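Local coordinates for uncharacterized protein (Enterococcus faecalis, PDB 3L1W), which is of unknown function but has the endonuclease/exonuclease/phosphatase fold and may act as a 3'-5' RNA exonuclease, at residues F167-E170 with E174-Q177; T198-T203 with A209-I214; N47-L52 with C60-R65; R9-T12 with W18-S21; Q81-I86 with T124-I129. One frame throughout, in Å; residues are numbered along the deposited sequence. Where two conformers were deposited one is given.

Interaction 1: residues F167-E170 with E174-Q177; sequences FNAE and EVHQ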
# COMPACT_ATOMS: atom_id res chain seq x y z
N PHE A 167 2.11 -10.56 -19.79
CA PHE A 167 1.64 -11.21 -21.01
C PHE A 167 2.10 -10.46 -22.25
O PHE A 167 1.97 -10.97 -23.36
CB PHE A 167 0.11 -11.32 -21.03
CG PHE A 167 -0.44 -12.39 -20.13
CD1 PHE A 167 -1.29 -13.37 -20.62
CD2 PHE A 167 -0.10 -12.41 -18.79
CE1 PHE A 167 -1.79 -14.36 -19.77
CE2 PHE A 167 -0.60 -13.39 -17.95
CZ PHE A 167 -1.43 -14.36 -18.44
N ASN A 168 2.61 -9.24 -22.06
CA ASN A 168 2.97 -8.39 -23.20
C ASN A 168 1.82 -8.23 -24.19
O ASN A 168 2.04 -8.01 -25.38
CB ASN A 168 4.21 -8.94 -23.93
CG ASN A 168 5.51 -8.31 -23.45
OD1 ASN A 168 5.59 -7.09 -23.27
ND2 ASN A 168 6.54 -9.12 -23.25
N ALA A 169 0.58 -8.32 -23.69
CA ALA A 169 -0.59 -8.28 -24.57
C ALA A 169 -1.73 -7.53 -23.92
O ALA A 169 -2.09 -7.82 -22.78
CB ALA A 169 -1.04 -9.70 -24.92
N GLU A 170 -2.31 -6.58 -24.65
CA GLU A 170 -3.54 -5.92 -24.20
C GLU A 170 -4.71 -6.92 -24.27
O GLU A 170 -4.59 -7.97 -24.90
CB GLU A 170 -3.84 -4.67 -25.04
CG GLU A 170 -2.70 -3.65 -25.08
CD GLU A 170 -2.68 -2.69 -23.90
OE1 GLU A 170 -3.74 -2.42 -23.29
OE2 GLU A 170 -1.58 -2.19 -23.58
N GLU A 174 -5.46 -12.60 -29.00
CA GLU A 174 -5.85 -14.01 -29.04
C GLU A 174 -5.40 -14.78 -27.81
O GLU A 174 -6.11 -15.65 -27.32
CB GLU A 174 -5.31 -14.70 -30.30
CG GLU A 174 -6.09 -14.43 -31.57
CD GLU A 174 -5.71 -15.40 -32.69
OE1 GLU A 174 -6.04 -16.60 -32.59
OE2 GLU A 174 -5.08 -14.95 -33.67
N VAL A 175 -4.21 -14.47 -27.31
CA VAL A 175 -3.70 -15.20 -26.16
C VAL A 175 -4.66 -15.12 -24.97
O VAL A 175 -4.80 -16.09 -24.23
CB VAL A 175 -2.27 -14.76 -25.77
CG1 VAL A 175 -2.24 -13.31 -25.29
CG2 VAL A 175 -1.69 -15.71 -24.70
N HIS A 176 -5.34 -13.99 -24.80
CA HIS A 176 -6.27 -13.85 -23.68
C HIS A 176 -7.52 -14.70 -23.89
O HIS A 176 -8.08 -15.24 -22.94
CB HIS A 176 -6.64 -12.39 -23.43
CG HIS A 176 -5.53 -11.59 -22.83
ND1 HIS A 176 -5.14 -11.73 -21.52
CD2 HIS A 176 -4.71 -10.66 -23.37
CE1 HIS A 176 -4.14 -10.91 -21.27
NE2 HIS A 176 -3.85 -10.25 -22.38
N GLN A 177 -7.95 -14.82 -25.13
CA GLN A 177 -9.10 -15.66 -25.45
C GLN A 177 -8.78 -17.11 -25.12
O GLN A 177 -9.62 -17.85 -24.61
CB GLN A 177 -9.49 -15.53 -26.93
CG GLN A 177 -10.13 -14.18 -27.26
CD GLN A 177 -11.36 -13.90 -26.41
OE1 GLN A 177 -11.37 -12.98 -25.59
NE2 GLN A 177 -12.40 -14.70 -26.59
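The carbonyl oxygen of Ala169 is held chiefly by the imidazole of His176, with a weaker bond from the hydroxyl of Tyr216. His176 NE2 donates to Ala169 O at 3.0 Å, and the bond is nearly straight (164° at the hydrogen). The oxygen lies close to the plane of the imidazole, at its edge. The donor, however, stands well above the plane of the Ala169 carbonyl, 59° out of it. ND1, the other ring nitrogen, is hydrogen-bonded to Tyr218 OH. Partners on both nitrogens fix the rotation of the ring. CD2 points toward the next carbonyl, with Glu170 O 3.1 Å from His176 CD2. CG of His176 lies anti to the carbonyl carbon and beside the backbone N (chi1 -72°), and the ring reaches across to 167-170.

The loop carries part of the Gly-Asp-Phe-Asn signature of DNase I-like enzymes. In relatives its aspartate and asparagine belong to the active site. Here Asp166 OD1 accepts from the backbone N of Asn168, and Asn168 ND2 reaches Leu133 O.

Phe167 and His176 have nearly parallel rings, slid so far apart that they hardly overlap. Their closest atoms are Phe167 CD1 and His176 CE1, at 3.8 Å. Tyr216 meets the Phe167 ring edge-to-face. The methyl of Ala169 also meets one branch of Val175, with Ala169 CB and Val175 CG1 3.8 Å apart. Met145 of helix 138-151 packs on both Phe167 and Val175.

Interaction 2: residues T198-T203 with A209-I214; sequences TFQNFT and AELEEI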
# COMPACT_ATOMS: atom_id res chain seq x y z
N THR A 198 -0.91 -1.22 -16.17
CA THR A 198 0.22 -1.57 -15.33
C THR A 198 1.56 -1.07 -15.86
O THR A 198 2.54 -1.03 -15.13
CB THR A 198 0.31 -3.11 -15.19
OG1 THR A 198 0.53 -3.69 -16.48
CG2 THR A 198 -1.02 -3.66 -14.64
N PHE A 199 1.63 -0.68 -17.13
CA PHE A 199 2.91 -0.28 -17.70
C PHE A 199 2.98 1.23 -17.98
O PHE A 199 2.18 1.75 -18.77
CB PHE A 199 3.19 -1.05 -19.00
CG PHE A 199 4.49 -0.67 -19.64
CD1 PHE A 199 5.69 -1.13 -19.12
CD2 PHE A 199 4.52 0.18 -20.74
CE1 PHE A 199 6.90 -0.77 -19.69
CE2 PHE A 199 5.72 0.55 -21.31
CZ PHE A 199 6.92 0.07 -20.79
N GLN A 200 3.94 1.91 -17.36
CA GLN A 200 4.05 3.36 -17.48
C GLN A 200 5.34 3.84 -18.13
O GLN A 200 5.55 5.04 -18.31
CB GLN A 200 3.83 4.08 -16.12
CG GLN A 200 4.07 3.24 -14.87
CD GLN A 200 5.54 2.93 -14.60
OE1 GLN A 200 6.43 3.45 -15.28
NE2 GLN A 200 5.80 2.11 -13.58
N ASN A 201 6.22 2.90 -18.50
CA ASN A 201 7.44 3.26 -19.22
C ASN A 201 8.34 4.24 -18.44
O ASN A 201 9.06 5.04 -19.05
CB ASN A 201 7.07 3.86 -20.58
CG ASN A 201 8.21 3.83 -21.57
OD1 ASN A 201 8.99 2.87 -21.60
ND2 ASN A 201 8.32 4.87 -22.39
N PHE A 202 8.30 4.16 -17.11
CA PHE A 202 9.06 5.05 -16.22
C PHE A 202 8.60 6.50 -16.28
O PHE A 202 9.32 7.39 -15.84
CB PHE A 202 10.57 4.99 -16.49
CG PHE A 202 11.28 3.80 -15.87
CD1 PHE A 202 12.16 3.05 -16.63
CD2 PHE A 202 11.08 3.46 -14.54
CE1 PHE A 202 12.83 1.97 -16.09
CE2 PHE A 202 11.75 2.38 -13.98
CZ PHE A 202 12.63 1.63 -14.76
N THR A 203 7.42 6.74 -16.83
CA THR A 203 6.90 8.11 -16.91
C THR A 203 5.99 8.39 -15.72
O THR A 203 4.85 7.93 -15.68
CB THR A 203 6.15 8.34 -18.21
OG1 THR A 203 6.98 7.95 -19.31
CG2 THR A 203 5.79 9.82 -18.35
N ALA A 209 -5.17 6.64 -18.50
CA ALA A 209 -5.79 6.13 -19.72
C ALA A 209 -4.73 5.67 -20.72
O ALA A 209 -5.02 4.89 -21.63
CB ALA A 209 -6.68 7.19 -20.33
N GLU A 210 -3.50 6.13 -20.54
CA GLU A 210 -2.39 5.79 -21.43
C GLU A 210 -1.50 4.65 -20.94
O GLU A 210 -0.56 4.24 -21.62
CB GLU A 210 -1.53 7.03 -21.70
CG GLU A 210 -2.26 8.10 -22.50
CD GLU A 210 -1.48 9.40 -22.61
OE1 GLU A 210 -0.24 9.37 -22.62
OE2 GLU A 210 -2.13 10.47 -22.69
N LEU A 211 -1.79 4.12 -19.76
CA LEU A 211 -1.06 2.95 -19.29
C LEU A 211 -1.36 1.77 -20.20
O LEU A 211 -2.47 1.66 -20.73
CB LEU A 211 -1.47 2.60 -17.87
CG LEU A 211 -1.16 3.70 -16.86
CD1 LEU A 211 -1.89 3.44 -15.56
CD2 LEU A 211 0.35 3.79 -16.63
N GLU A 212 -0.38 0.90 -20.41
CA GLU A 212 -0.65 -0.36 -21.11
C GLU A 212 -1.08 -1.42 -20.10
O GLU A 212 -0.52 -1.52 -19.01
CB GLU A 212 0.60 -0.82 -21.87
CG GLU A 212 1.07 0.19 -22.92
CD GLU A 212 2.26 -0.30 -23.72
OE1 GLU A 212 2.44 -1.53 -23.82
OE2 GLU A 212 3.01 0.54 -24.24
N GLU A 213 -2.10 -2.20 -20.46
CA GLU A 213 -2.57 -3.29 -19.63
C GLU A 213 -1.93 -4.59 -20.11
O GLU A 213 -2.49 -5.31 -20.93
CB GLU A 213 -4.09 -3.42 -19.70
CG GLU A 213 -4.84 -2.21 -19.19
CD GLU A 213 -6.32 -2.26 -19.49
OE1 GLU A 213 -6.81 -3.28 -20.02
OE2 GLU A 213 -7.01 -1.25 -19.19
N ILE A 214 -0.73 -4.88 -19.60
CA ILE A 214 -0.01 -6.05 -20.09
C ILE A 214 0.32 -7.08 -19.01
O ILE A 214 0.67 -8.22 -19.33
CB ILE A 214 1.27 -5.65 -20.87
CG1 ILE A 214 2.24 -4.83 -20.00
CG2 ILE A 214 0.91 -4.91 -22.16
CD1 ILE A 214 3.55 -4.48 -20.72
O HOH W 1 2.55 3.38 -21.04
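The Phe199 ring and the Glu212 carboxylate lie side by side and point the same way, their planes 57° apart. Phe199 CD2 comes 3.8 Å from Glu212 CD. One face of the ring has the backbone N of Asn201 over its centre, 3.6 Å above the plane. Ile214 CD1 approaches obliquely and meets Phe199 CB at 3.9 Å. His242 meets the ring edge-to-face. Phe199 CG is anti to the backbone N (chi1 179°), which lays the ring alongside the extended Glu212 chain.

The backbones form a single antiparallel, hydrogen-bonded pair, Phe199 with Glu212. Glu212 N donates to Phe199 O at 3.2 Å. In return Glu212 O accepts from two consecutive amides, Thr198 N at 2.9 Å and Phe199 N at 3.0 Å. This is a classic beta bulge. A water also donates to Phe199 O and to Glu210 O, bridging the two segments.

Leu211 CD2 packs obliquely against Gln200, 3.5 Å from Gln200 CB. From Gln200 the chain makes a type I' turn to Thr203. The bent Gln200 side chain braces it, since OE1 accepts from Phe202 N, and NE2 holds Ser240 O. Thr198 OG1 is bonded to Asp215 OD2.

The segment 198-203 also bonds through its backbone to Asp241 and Phe243. Asp241 and His242 belong to a Ser-Asp-His sequence that in relatives supplies catalytic residues. The bonds across the contact are all backbone to backbone, so they set the path of the chain, while side chains add apolar contact and the Glu212 carboxylate meets the Phe199 ring by van der Waals contact.

Interaction 3: residues N47-L52 with C60-R65; sequences NQVRDL and CLSAER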
# COMPACT_ATOMS: atom_id res chain seq x y z
N ASN A 47 22.50 -10.82 -11.16
CA ASN A 47 22.77 -9.83 -10.13
C ASN A 47 21.49 -9.35 -9.44
O ASN A 47 21.48 -9.10 -8.23
CB ASN A 47 23.57 -8.65 -10.68
CG ASN A 47 22.81 -7.84 -11.70
OD1 ASN A 47 22.18 -8.39 -12.61
ND2 ASN A 47 22.85 -6.53 -11.56
N GLN A 48 20.41 -9.23 -10.20
CA GLN A 48 19.13 -8.81 -9.65
C GLN A 48 18.55 -9.90 -8.75
O GLN A 48 17.96 -9.62 -7.71
CB GLN A 48 18.16 -8.47 -10.78
CG GLN A 48 18.66 -7.34 -11.66
CD GLN A 48 17.75 -7.07 -12.84
OE1 GLN A 48 17.93 -7.64 -13.92
NE2 GLN A 48 16.77 -6.19 -12.65
N VAL A 49 18.72 -11.16 -9.15
CA VAL A 49 18.29 -12.27 -8.30
C VAL A 49 19.06 -12.23 -6.97
O VAL A 49 18.47 -12.36 -5.90
CB VAL A 49 18.49 -13.62 -9.00
CG1 VAL A 49 18.17 -14.77 -8.04
CG2 VAL A 49 17.62 -13.69 -10.24
N ARG A 50 20.37 -12.04 -7.05
CA ARG A 50 21.19 -11.94 -5.85
C ARG A 50 20.70 -10.81 -4.94
O ARG A 50 20.60 -10.99 -3.73
CB ARG A 50 22.67 -11.71 -6.19
CG ARG A 50 23.39 -12.91 -6.77
CD ARG A 50 24.91 -12.74 -6.68
NE ARG A 50 25.42 -11.64 -7.50
CZ ARG A 50 25.56 -10.38 -7.07
NH1 ARG A 50 25.22 -10.06 -5.83
NH2 ARG A 50 26.03 -9.45 -7.89
N ASP A 51 20.36 -9.67 -5.54
CA ASP A 51 19.85 -8.53 -4.77
C ASP A 51 18.50 -8.83 -4.14
O ASP A 51 18.24 -8.44 -2.99
CB ASP A 51 19.77 -7.27 -5.65
CG ASP A 51 21.14 -6.67 -5.94
OD1 ASP A 51 22.09 -6.90 -5.15
OD2 ASP A 51 21.26 -5.95 -6.96
N LEU A 52 17.61 -9.51 -4.86
CA LEU A 52 16.33 -9.89 -4.26
C LEU A 52 16.53 -10.76 -3.04
O LEU A 52 15.87 -10.58 -2.02
CB LEU A 52 15.43 -10.60 -5.27
CG LEU A 52 14.88 -9.71 -6.39
CD1 LEU A 52 14.12 -10.55 -7.42
CD2 LEU A 52 14.00 -8.62 -5.82
N CYS A 60 13.58 -17.19 -2.42
CA CYS A 60 13.61 -16.94 -3.86
C CYS A 60 13.85 -18.21 -4.66
O CYS A 60 14.91 -18.83 -4.55
CB CYS A 60 14.71 -15.94 -4.19
SG CYS A 60 14.82 -15.52 -5.94
N LEU A 61 12.86 -18.59 -5.46
CA LEU A 61 13.00 -19.61 -6.47
C LEU A 61 13.29 -18.89 -7.78
O LEU A 61 12.62 -17.92 -8.10
CB LEU A 61 11.67 -20.36 -6.60
CG LEU A 61 11.49 -21.23 -7.84
CD1 LEU A 61 12.38 -22.47 -7.75
CD2 LEU A 61 10.03 -21.62 -7.97
N SER A 62 14.28 -19.35 -8.53
CA SER A 62 14.58 -18.67 -9.79
C SER A 62 15.07 -19.62 -10.87
O SER A 62 15.48 -20.74 -10.58
CB SER A 62 15.61 -17.55 -9.59
OG SER A 62 16.89 -18.08 -9.31
N ALA A 63 15.02 -19.14 -12.10
CA ALA A 63 15.52 -19.89 -13.26
C ALA A 63 15.77 -18.86 -14.34
O ALA A 63 15.20 -17.77 -14.30
CB ALA A 63 14.49 -20.91 -13.72
N GLU A 64 16.63 -19.17 -15.30
CA GLU A 64 16.92 -18.18 -16.33
C GLU A 64 16.88 -18.80 -17.73
O GLU A 64 16.92 -20.02 -17.87
CB GLU A 64 18.22 -17.42 -16.05
CG GLU A 64 19.42 -18.29 -15.80
CD GLU A 64 19.91 -18.96 -17.06
OE1 GLU A 64 20.15 -18.24 -18.05
OE2 GLU A 64 20.05 -20.20 -17.05
N ARG A 65 16.79 -17.95 -18.74
CA ARG A 65 16.38 -18.41 -20.06
C ARG A 65 17.53 -18.93 -20.93
O ARG A 65 17.28 -19.59 -21.94
CB ARG A 65 15.57 -17.33 -20.78
CG ARG A 65 16.37 -16.13 -21.22
CD ARG A 65 15.46 -14.98 -21.66
NE ARG A 65 16.23 -13.95 -22.34
CZ ARG A 65 15.72 -12.83 -22.84
NH1 ARG A 65 16.52 -11.96 -23.44
NH2 ARG A 65 14.43 -12.58 -22.74
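Val49 carries this contact from the helix side, with a single methyl, CG1. That methyl meets two residues of the strand. It lies 4.0 Å from Cys60 SG and 3.8 Å from Ser62 OG. Ser62 CB follows at 4.1 Å from the same Val49 CG1. No hydrogen bond crosses between the segments.

All three side chains leave their backbones toward the other segment. In Val49, CG1 is anti to the backbone N (chi1 174°), and this turns the methyl to the strand, where it meets both the sulfur and the hydroxyl. Cys60 and Ser62 are two apart on the strand and therefore present their side chains to the same face.

Leu52, one turn further along the helix, also points toward the strand but only reaches the margin of the contact. It packs on Ile41 and Val44 of strand 38-44 and on Ile31 of helix 20-34. Val49 touches Val44 as well. Leu52 N bonds to Gln48 O at 2.9 Å as part of the helix.

The other sides of both elements are fixed elsewhere. The Gln48 amide bonds to Arg9 O and Asp11 N. On the strand, Leu61 and Ala63 point away from the helix and pack on strand 111-119, which belongs to the other sheet. Strand 59-64 is an outermost strand of its own sheet and is bonded to strand 73-78. The arrangement is a helix lying on one face of a sheet, as in the layered alpha/beta sandwich of DNase I-like proteins. With van der Waals contact alone between them, helix and strand probably take their relative place mainly from their other neighbours.

Interaction 4: residues R9-T12 with W18-S21; sequences RVDT and WQWS
Asp11 and Trp20 share one direct polar bond, and it is weak: Trp20 N to Asp11 OD1, 3.4 Å with 141° at the hydrogen. A water adds a second link. It donates to Asp11 OD1 at 2.8 Å and accepts from Ser21 N, also at 2.8 Å. The carboxylate thus engages two successive amides at the start of helix 20-34, one directly and one through water. Its other oxygen, OD2, bonds to Asn47 ND2, and Trp20 NE1 to Asp51 OD2, both on helix 46-55.

The remaining contacts are van der Waals. Asp11 OD1 lies 3.4 Å from Trp20 CB, and the two side chains cross at about a right angle. Asp11 CG is anti to its backbone N (chi1 -172°), which carries the carboxylate over to the helix start. Thr12 O rests 3.4 Å from Gln19 CB.

Arg9 holds Asp15 in a salt bridge. Its backbone N bonds to Asn7 OD1 and Val10 N to Glu43 OE1, whose equivalents in relatives lie at the metal site. The loop runs from the end of strand 2-7 to the start of helix 20-34, and helix 46-55 packs against the loop and that start.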
# COMPACT_ATOMS: atom_id res chain seq x y z
N ARG A 9 11.90 -4.75 -14.32
CA ARG A 9 12.75 -4.15 -15.37
C ARG A 9 14.19 -4.67 -15.36
O ARG A 9 14.94 -4.49 -14.39
CB ARG A 9 12.71 -2.61 -15.32
CG ARG A 9 13.71 -1.91 -16.25
CD ARG A 9 13.39 -2.08 -17.74
NE ARG A 9 14.21 -1.15 -18.52
CZ ARG A 9 14.20 -1.06 -19.85
NH1 ARG A 9 13.40 -1.85 -20.56
NH2 ARG A 9 14.98 -0.17 -20.46
N VAL A 10 14.57 -5.32 -16.45
CA VAL A 10 15.88 -5.95 -16.56
C VAL A 10 16.97 -4.89 -16.36
O VAL A 10 16.81 -3.74 -16.77
CB VAL A 10 16.04 -6.67 -17.92
CG1 VAL A 10 16.15 -5.66 -19.06
CG2 VAL A 10 17.24 -7.60 -17.91
N ASP A 11 18.06 -5.27 -15.71
CA ASP A 11 19.21 -4.39 -15.57
C ASP A 11 19.78 -4.11 -16.96
O ASP A 11 20.20 -5.04 -17.65
CB ASP A 11 20.26 -5.06 -14.68
CG ASP A 11 21.41 -4.13 -14.31
OD1 ASP A 11 21.30 -2.91 -14.53
OD2 ASP A 11 22.42 -4.65 -13.79
N THR A 12 19.77 -2.85 -17.36
CA THR A 12 20.31 -2.47 -18.66
C THR A 12 20.90 -1.06 -18.62
O THR A 12 20.35 -0.16 -17.99
CB THR A 12 19.25 -2.55 -19.77
OG1 THR A 12 19.80 -2.06 -21.00
CG2 THR A 12 18.02 -1.72 -19.41
N TRP A 18 19.04 5.38 -14.15
CA TRP A 18 17.93 4.66 -13.53
C TRP A 18 18.04 3.17 -13.85
O TRP A 18 17.04 2.45 -13.90
CB TRP A 18 16.58 5.25 -13.97
CG TRP A 18 15.42 5.05 -12.99
CD1 TRP A 18 14.15 4.63 -13.30
CD2 TRP A 18 15.44 5.25 -11.57
NE1 TRP A 18 13.38 4.57 -12.16
CE2 TRP A 18 14.15 4.95 -11.08
CE3 TRP A 18 16.41 5.66 -10.65
CZ2 TRP A 18 13.81 5.03 -9.73
CZ3 TRP A 18 16.08 5.75 -9.31
CH2 TRP A 18 14.79 5.43 -8.86
N GLN A 19 19.26 2.70 -14.08
CA GLN A 19 19.47 1.26 -14.18
C GLN A 19 19.35 0.59 -12.80
O GLN A 19 19.22 1.27 -11.78
CB GLN A 19 20.82 0.93 -14.81
CG GLN A 19 22.01 1.42 -14.04
CD GLN A 19 23.31 1.22 -14.82
OE1 GLN A 19 23.59 1.96 -15.76
NE2 GLN A 19 24.08 0.21 -14.44
N TRP A 20 19.37 -0.73 -12.78
CA TRP A 20 19.05 -1.48 -11.56
C TRP A 20 19.79 -0.98 -10.31
O TRP A 20 19.19 -0.88 -9.24
CB TRP A 20 19.32 -2.97 -11.77
CG TRP A 20 19.07 -3.84 -10.56
CD1 TRP A 20 20.01 -4.44 -9.79
CD2 TRP A 20 17.79 -4.20 -9.99
NE1 TRP A 20 19.41 -5.16 -8.77
CE2 TRP A 20 18.06 -5.02 -8.87
CE3 TRP A 20 16.46 -3.89 -10.30
CZ2 TRP A 20 17.04 -5.56 -8.08
CZ3 TRP A 20 15.45 -4.43 -9.52
CH2 TRP A 20 15.75 -5.25 -8.42
N SER A 21 21.08 -0.69 -10.43
CA SER A 21 21.84 -0.27 -9.26
C SER A 21 21.14 0.88 -8.52
O SER A 21 21.15 0.94 -7.30
CB SER A 21 23.26 0.13 -9.65
OG SER A 21 23.26 1.27 -10.48
O HOH W 2 22.80 -1.59 -12.50

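Interaction 5: residues Q81-I86 with T124-I129; sequences QKVQAI and TPFLVI. With SO4 (sulfate ion), chain G.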
# COMPACT_ATOMS: atom_id res chain seq x y z
N GLN A 81 6.70 -18.97 6.01
CA GLN A 81 5.76 -19.02 7.13
C GLN A 81 4.32 -18.98 6.64
O GLN A 81 3.40 -19.26 7.40
CB GLN A 81 5.99 -17.84 8.08
CG GLN A 81 7.28 -17.88 8.86
CD GLN A 81 7.27 -16.88 10.01
OE1 GLN A 81 7.69 -15.73 9.85
NE2 GLN A 81 6.77 -17.31 11.16
N LYS A 82 4.13 -18.59 5.38
CA LYS A 82 2.80 -18.44 4.80
C LYS A 82 2.49 -19.52 3.77
O LYS A 82 1.36 -20.04 3.70
CB LYS A 82 2.65 -17.06 4.16
CG LYS A 82 2.76 -15.91 5.17
CD LYS A 82 2.58 -14.56 4.50
CE LYS A 82 2.62 -13.42 5.52
NZ LYS A 82 2.62 -12.08 4.84
N VAL A 83 3.47 -19.85 2.93
CA VAL A 83 3.30 -20.92 1.95
C VAL A 83 4.57 -21.73 1.85
O VAL A 83 5.67 -21.20 1.99
CB VAL A 83 2.96 -20.40 0.54
CG1 VAL A 83 1.61 -19.67 0.55
CG2 VAL A 83 4.06 -19.49 0.02
N GLN A 84 4.43 -23.02 1.58
CA GLN A 84 5.60 -23.86 1.41
C GLN A 84 5.65 -24.40 -0.01
O GLN A 84 4.62 -24.77 -0.57
CB GLN A 84 5.59 -25.02 2.41
CG GLN A 84 5.69 -24.57 3.87
CD GLN A 84 4.37 -24.06 4.42
OE1 GLN A 84 3.33 -24.72 4.29
NE2 GLN A 84 4.40 -22.89 5.06
N ALA A 85 6.84 -24.42 -0.60
CA ALA A 85 6.99 -24.97 -1.94
C ALA A 85 7.20 -26.46 -1.81
O ALA A 85 8.11 -26.91 -1.11
CB ALA A 85 8.17 -24.34 -2.65
N ILE A 86 6.35 -27.24 -2.47
CA ILE A 86 6.51 -28.70 -2.45
C ILE A 86 7.02 -29.29 -3.76
O ILE A 86 7.43 -30.45 -3.80
CB ILE A 86 5.23 -29.42 -1.99
CG1 ILE A 86 4.04 -29.07 -2.88
CG2 ILE A 86 4.92 -29.05 -0.54
CD1 ILE A 86 2.80 -29.89 -2.57
N THR A 124 -4.46 -28.77 0.86
CA THR A 124 -4.40 -29.00 -0.58
C THR A 124 -3.47 -28.01 -1.27
O THR A 124 -3.50 -26.82 -0.98
CB THR A 124 -5.79 -28.88 -1.21
OG1 THR A 124 -6.38 -27.63 -0.82
CG2 THR A 124 -6.69 -30.02 -0.72
N PRO A 125 -2.65 -28.51 -2.21
CA PRO A 125 -1.67 -27.70 -2.93
C PRO A 125 -2.33 -26.80 -3.96
O PRO A 125 -3.48 -27.03 -4.36
CB PRO A 125 -0.83 -28.76 -3.67
CG PRO A 125 -1.19 -30.07 -3.07
CD PRO A 125 -2.59 -29.93 -2.59
N PHE A 126 -1.61 -25.77 -4.38
CA PHE A 126 -2.02 -24.97 -5.53
C PHE A 126 -0.82 -24.70 -6.43
O PHE A 126 0.34 -24.74 -5.98
CB PHE A 126 -2.68 -23.66 -5.10
CG PHE A 126 -1.77 -22.73 -4.33
CD1 PHE A 126 -1.59 -22.89 -2.97
CD2 PHE A 126 -1.12 -21.69 -4.98
CE1 PHE A 126 -0.76 -22.03 -2.26
CE2 PHE A 126 -0.29 -20.82 -4.28
CZ PHE A 126 -0.10 -21.00 -2.91
N LEU A 127 -1.10 -24.42 -7.70
CA LEU A 127 -0.07 -24.19 -8.69
C LEU A 127 0.11 -22.71 -8.99
O LEU A 127 -0.87 -21.99 -9.19
CB LEU A 127 -0.43 -24.94 -9.99
CG LEU A 127 0.51 -24.76 -11.18
CD1 LEU A 127 1.89 -25.32 -10.87
CD2 LEU A 127 -0.08 -25.45 -12.40
N VAL A 128 1.37 -22.25 -9.01
CA VAL A 128 1.69 -20.89 -9.45
C VAL A 128 2.53 -20.96 -10.73
O VAL A 128 3.52 -21.68 -10.78
CB VAL A 128 2.48 -20.13 -8.39
CG1 VAL A 128 2.90 -18.75 -8.91
CG2 VAL A 128 1.66 -19.99 -7.11
N ILE A 129 2.13 -20.22 -11.76
CA ILE A 129 2.87 -20.18 -13.02
C ILE A 129 3.26 -18.74 -13.31
O ILE A 129 2.41 -17.88 -13.44
CB ILE A 129 2.01 -20.69 -14.21
CG1 ILE A 129 1.44 -22.09 -13.92
CG2 ILE A 129 2.83 -20.70 -15.49
CD1 ILE A 129 0.39 -22.55 -14.94
S SO4 G . -0.89 -12.54 3.33
O1 SO4 G . 0.20 -11.59 3.09
O2 SO4 G . -0.61 -13.24 4.57
O3 SO4 G . -2.15 -11.83 3.43
O4 SO4 G . -0.94 -13.51 2.23
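Val83 and Phe126 meet at about a right angle. Val83 CG1 comes to the edge of the phenyl ring, near its plane, with CZ the nearest atom at 4.1 Å. Phe126 starts off to the side, but CG sits between its backbone N and carbonyl carbon (chi1 64°), and the ring then reaches Val83 with its edge. Trp222 meets the same ring edge-to-face.

Ile86 and Pro125 form the second pair, also crossed at about a right angle. The end of the isoleucine, CD1, lies 4.0 Å from Pro125 CB and equally far from Pro125 CG. It touches the flank of the proline ring. This pair is the more exposed of the two. No hydrogen bond joins the segments.

Lys82 runs fully extended beyond CG to a sulfate, probably from the crystallisation liquor. NZ donates to sulfate O1 at 3.0 Å. Ser37 OG and Lys2 N also bind the ion.

The two strands belong to one sheet but are not neighbours in it. Strand 111-119 runs between them and bonds to both, through Leu116 and Lys118 to strand 83-92 and through Phe117 to Phe126. Val83 and Phe126 therefore touch across an intervening strand, while Phe126 also packs on Leu38 of strand 38-44 in the other sheet.

Interaction 1 is buried, interactions 2 and 5 are partly so, and interactions 3 and 4 lie at the surface. Interactions 1 and 2 touch directly: Phe167 N bonds to Ile214 O, and a weak bond joins Glu170 to Glu213 N. Interactions 3 and 4 are likewise joined, because helix 46-55 bonds to Asp11 and Trp20. Phe202 and Trp18 bring interactions 2 and 4 together through their rings. Interaction 5 touches none of the others; its centre is about 30 Å from those of interactions 2 and 4. Interaction 2 joins loop to loop, and 1 and 4 join a loop to a helix start; all three use hydrogen bonds, weak in 4. Interactions 3 and 5, which rest on sheet strands, rely on van der Waals contact.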